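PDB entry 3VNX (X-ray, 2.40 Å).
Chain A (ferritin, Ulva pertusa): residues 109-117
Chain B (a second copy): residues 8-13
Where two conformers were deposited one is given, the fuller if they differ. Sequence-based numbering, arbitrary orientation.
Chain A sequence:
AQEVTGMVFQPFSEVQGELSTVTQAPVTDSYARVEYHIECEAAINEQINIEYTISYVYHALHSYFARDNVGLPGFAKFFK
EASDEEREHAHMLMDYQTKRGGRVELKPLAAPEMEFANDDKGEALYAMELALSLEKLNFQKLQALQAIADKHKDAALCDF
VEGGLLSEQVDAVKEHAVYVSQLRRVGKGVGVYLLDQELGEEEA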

ATOM      1  N   LEU A 109      32.306  45.184  19.506  1.00 48.29           N
ATOM      2  CA  LEU A 109      32.589  43.951  20.212  1.00 44.54           C
ATOM      3  C   LEU A 109      34.077  43.893  20.487  1.00 55.17           C
ATOM      4  O   LEU A 109      34.889  43.960  19.553  1.00 54.70           O
ATOM      5  CB  LEU A 109      32.171  42.739  19.380  1.00 47.57           C
ATOM      6  CG  LEU A 109      30.699  42.611  18.967  1.00 51.81           C
ATOM      7  CD1 LEU A 109      30.414  41.169  18.578  1.00 48.31           C
ATOM      8  CD2 LEU A 109      29.764  43.050  20.084  1.00 45.67           C
ATOM      9  N   ALA A 110      34.433  43.794  21.768  1.00 44.88           N
ATOM     10  CA  ALA A 110      35.827  43.624  22.162  1.00 45.01           C
ATOM     11  C   ALA A 110      36.349  42.237  21.771  1.00 51.00           C
ATOM     12  O   ALA A 110      35.589  41.259  21.737  1.00 52.38           O
ATOM     13  CB  ALA A 110      35.980  43.844  23.662  1.00 45.62           C
ATOM     14  N   ALA A 111      37.645  42.157  21.488  1.00 51.66           N
ATOM     15  CA  ALA A 111      38.302  40.874  21.253  1.00 45.05           C
ATOM     16  C   ALA A 111      38.148  40.010  22.485  1.00 48.35           C
ATOM     17  O   ALA A 111      38.449  40.462  23.593  1.00 50.48           O
ATOM     18  CB  ALA A 111      39.756  41.091  20.970  1.00 39.58           C
ATOM     19  N   PRO A 112      37.664  38.763  22.309  1.00 57.50           N
ATOM     20  CA  PRO A 112      37.511  37.832  23.438  1.00 38.96           C
ATOM     21  C   PRO A 112      38.836  37.172  23.767  1.00 49.68           C
ATOM     22  O   PRO A 112      39.755  37.219  22.950  1.00 44.80           O
ATOM     23  CB  PRO A 112      36.556  36.776  22.889  1.00 44.30           C
ATOM     24  CG  PRO A 112      36.858  36.752  21.410  1.00 51.15           C
ATOM     25  CD  PRO A 112      37.194  38.178  21.036  1.00 49.30           C
ATOM     26  N   GLU A 113      38.945  36.591  24.960  1.00 49.31           N
ATOM     27  CA  GLU A 113      40.091  35.765  25.325  0.57 49.77           C
ATOM     28  C   GLU A 113      40.118  34.519  24.437  1.00 50.24           C
ATOM     29  O   GLU A 113      39.064  33.958  24.134  1.00 48.60           O
ATOM     30  CB  GLU A 113      39.999  35.358  26.801  0.57 45.87           C
ATOM     31  CG  GLU A 113      41.072  34.376  27.240  0.57 45.59           C
ATOM     32  CD  GLU A 113      42.465  34.957  27.142  0.57 46.06           C
ATOM     33  OE1 GLU A 113      42.750  35.928  27.878  0.57 45.98           O
ATOM     34  OE2 GLU A 113      43.271  34.451  26.334  0.57 41.33           O
ATOM     35  N   MET A 114      41.303  34.082  24.021  1.00 43.46           N
ATOM     36  CA  MET A 114      41.406  32.911  23.152  1.00 48.40           C
ATOM     37  C   MET A 114      42.013  31.700  23.861  1.00 50.12           C
ATOM     38  O   MET A 114      41.944  30.571  23.361  1.00 43.45           O
ATOM     39  CB  MET A 114      42.241  33.232  21.904  1.00 44.19           C
ATOM     40  CG  MET A 114      41.854  34.542  21.203  1.00 58.38           C
ATOM     41  SD  MET A 114      40.130  34.662  20.648  1.00 52.48           S
ATOM     42  CE  MET A 114      39.960  33.139  19.742  1.00 40.99           C
ATOM     43  N   GLU A 115      42.606  31.939  25.022  1.00 42.53           N
ATOM     44  CA  GLU A 115      43.399  30.916  25.695  0.76 47.01           C
ATOM     45  C   GLU A 115      42.703  30.442  26.944  1.00 43.95           C
ATOM     46  O   GLU A 115      42.250  31.253  27.755  0.78 40.41           O
ATOM     47  CB  GLU A 115      44.774  31.478  26.053  1.00 48.97           C
ATOM     48  CG  GLU A 115      45.521  31.975  24.843  1.00 39.09           C
ATOM     49  CD  GLU A 115      45.758  30.868  23.846  1.00 53.04           C
ATOM     50  OE1 GLU A 115      45.897  31.173  22.636  1.00 50.69           O
ATOM     51  OE2 GLU A 115      45.803  29.689  24.277  1.00 47.95           O
ATOM     52  N   PHE A 116      42.610  29.130  27.116  1.00 45.89           N
ATOM     53  CA  PHE A 116      41.806  28.625  28.232  1.00 51.15           C
ATOM     54  C   PHE A 116      42.444  27.467  28.980  1.00 49.61           C
ATOM     55  O   PHE A 116      41.785  26.796  29.779  1.00 55.39           O
ATOM     56  CB  PHE A 116      40.370  28.304  27.783  1.00 45.30           C
ATOM     57  CG  PHE A 116      39.662  29.481  27.184  1.00 42.35           C
ATOM     58  CD1 PHE A 116      39.635  29.664  25.810  1.00 41.53           C
ATOM     59  CD2 PHE A 116      39.061  30.433  27.998  1.00 41.93           C
ATOM     60  CE1 PHE A 116      38.996  30.770  25.250  1.00 46.48           C
ATOM     61  CE2 PHE A 116      38.424  31.539  27.455  1.00 43.30           C
ATOM     62  CZ  PHE A 116      38.396  31.714  26.077  1.00 46.25           C
ATOM     63  N   ALA A 117      43.730  27.251  28.722  1.00 43.95           N
ATOM     64  CA  ALA A 117      44.508  26.306  29.502  1.00 50.98           C
ATOM     65  C   ALA A 117      44.460  26.722  30.972  1.00 57.95           C
ATOM     66  O   ALA A 117      44.434  27.910  31.302  1.00 56.08           O
ATOM     67  CB  ALA A 117      45.951  26.240  28.997  1.00 43.54           C
TER
ATOM     68  N   VAL B   8      32.928  49.084  25.774  1.00 79.31           N
ATOM     69  CA  VAL B   8      32.258  49.493  27.007  1.00 86.62           C
ATOM     70  C   VAL B   8      31.666  48.282  27.741  1.00 96.90           C
ATOM     71  O   VAL B   8      31.275  48.372  28.916  1.00 92.40           O
ATOM     72  CB  VAL B   8      31.192  50.602  26.756  1.00 84.19           C
ATOM     73  CG1 VAL B   8      30.213  50.719  27.934  1.00 82.97           C
ATOM     74  CG2 VAL B   8      31.879  51.938  26.479  1.00 77.86           C
ATOM     75  N   PHE B   9      31.609  47.145  27.049  1.00 92.05           N
ATOM     76  CA  PHE B   9      31.336  45.879  27.728  1.00 72.49           C
ATOM     77  C   PHE B   9      32.554  44.961  27.649  1.00 76.78           C
ATOM     78  O   PHE B   9      32.911  44.448  26.579  1.00 72.71           O
ATOM     79  CB  PHE B   9      30.073  45.190  27.210  1.00 68.63           C
ATOM     80  CG  PHE B   9      29.713  43.937  27.974  1.00 65.20           C
ATOM     81  CD1 PHE B   9      29.552  42.717  27.312  1.00 61.43           C
ATOM     82  CD2 PHE B   9      29.570  43.971  29.356  1.00 60.66           C
ATOM     83  CE1 PHE B   9      29.228  41.548  28.018  1.00 57.16           C
ATOM     84  CE2 PHE B   9      29.248  42.820  30.070  1.00 59.31           C
ATOM     85  CZ  PHE B   9      29.076  41.600  29.397  1.00 60.92           C
ATOM     86  N   GLN B  10      33.200  44.798  28.800  1.00 78.99           N
ATOM     87  CA  GLN B  10      34.355  43.931  28.943  1.00 73.13           C
ATOM     88  C   GLN B  10      33.928  42.755  29.802  1.00 71.08           C
ATOM     89  O   GLN B  10      33.998  42.806  31.032  1.00 66.30           O
ATOM     90  CB  GLN B  10      35.514  44.679  29.597  1.00 81.05           C
ATOM     91  CG  GLN B  10      36.894  44.255  29.092  1.00 89.56           C
ATOM     92  CD  GLN B  10      37.191  44.768  27.682  1.00 92.38           C
ATOM     93  OE1 GLN B  10      38.291  44.579  27.156  1.00 90.12           O
ATOM     94  NE2 GLN B  10      36.207  45.420  27.070  1.00 91.60           N
ATOM     95  N   PRO B  11      33.455  41.696  29.145  1.00 68.16           N
ATOM     96  CA  PRO B  11      32.929  40.486  29.771  1.00 61.62           C
ATOM     97  C   PRO B  11      33.910  39.879  30.759  1.00 55.81           C
ATOM     98  O   PRO B  11      33.506  39.446  31.833  1.00 58.21           O
ATOM     99  CB  PRO B  11      32.745  39.538  28.581  1.00 59.61           C
ATOM    100  CG  PRO B  11      33.585  40.120  27.480  1.00 55.55           C
ATOM    101  CD  PRO B  11      33.480  41.582  27.679  1.00 65.42           C
ATOM    102  N   PHE B  12      35.187  39.845  30.404  1.00 55.40           N
ATOM    103  CA  PHE B  12      36.161  39.186  31.262  1.00 59.23           C
ATOM    104  C   PHE B  12      36.536  39.993  32.495  1.00 60.16           C
ATOM    105  O   PHE B  12      36.995  39.431  33.488  1.00 62.41           O
ATOM    106  CB  PHE B  12      37.399  38.778  30.473  1.00 57.97           C
ATOM    107  CG  PHE B  12      37.110  37.773  29.408  1.00 49.57           C
ATOM    108  CD1 PHE B  12      37.074  36.426  29.706  1.00 52.40           C
ATOM    109  CD2 PHE B  12      36.849  38.177  28.111  1.00 56.12           C
ATOM    110  CE1 PHE B  12      36.798  35.483  28.714  1.00 56.43           C
ATOM    111  CE2 PHE B  12      36.573  37.250  27.115  1.00 56.61           C
ATOM    112  CZ  PHE B  12      36.546  35.899  27.419  1.00 51.15           C
ATOM    113  N   SER B  13      36.340  41.302  32.452  1.00 59.59           N
ATOM    114  CA  SER B  13      36.536  42.066  33.672  1.00 65.52           C
ATOM    115  C   SER B  13      35.269  41.922  34.499  1.00 56.52           C
ATOM    116  O   SER B  13      35.330  41.571  35.669  1.00 56.64           O
ATOM    117  CB  SER B  13      36.891  43.529  33.391  1.00 56.88           C
ATOM    118  OG  SER B  13      35.752  44.269  33.003  1.00 77.97           O
TER
HETATM  119  O   HOH W   1      32.396  43.193  23.734  1.00 46.91           O

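This is a small, mainly apolar contact between two ferritin subunits, in which one phenylalanine ring of chain B lies against an extended loop of chain A and a single water supplies the polar link. The two stretches bury 212 Å² between them, both sides summed, and no direct hydrogen bond crosses; their touching parts run in nearly the same direction, 13° apart.

F12(B) carries the largest share of the buried area. Its CA-to-CB bond points toward chain A, and with chi1 in the m well (-63°) the ring reaches P112(A), E113(A) and F116(A). The closest approach is to backbone, E113(A) N to F12(B) CE2 at 3.3 Å. The CB of E113(A) sits over one face of the ring, 3.9 Å from E113(A) CB to the centroid of the F12(B) ring and 23° off the ring normal, a CH-pi contact; E113(A) CB to F12(B) CZ is 3.5 Å. P112(A) packs beside it, with P112(A) CA 3.8 Å and P112(A) CB 4.3 Å from F12(B) CE2; the proline adds apolar surface through these two atoms, and the rest of its ring lies farther from F12(B). F116(A) turns its ring edge to the phenylalanine, F116(A) CE2 to F12(B) CE1 at 4.4 Å, a looser contact.

E113(A) suits this place because its two ends do different work. The aliphatic CB meets the aromatic face, while chi1 t and chi2 p lead the carboxylate away from chain B and back over its own chain. There E113(A) OE2 accepts from E115(A) N at 2.9 Å and, weakly, from M114(A) N at 3.1 Å, so in this conformer, one of two deposited, the charge is kept off the apolar patch.

At the other end, A110(A) points its methyl toward chain B, where A110(A) CB lies 3.8 Å from Q10(B) NE2; the methyl, the whole of the alanine side chain, packs against the glutamine amide without a hydrogen bond. Beside this contact, the water bridges the backbones, accepting from A110(A) N at 2.9 Å and donating to F9(B) O at 3.2 Å, which spans groups that do not bond directly.

Chain B is braced locally. Q10(B) is the N-cap residue of the helix that begins at P11(B), a residue well suited to a first turn because it needs no amide hydrogen there. Q10(B) O accepts from S13(B) OG at 3.0 Å and, weakly, from S13(B) N at 3.1 Å, tying together the turn that carries F12(B).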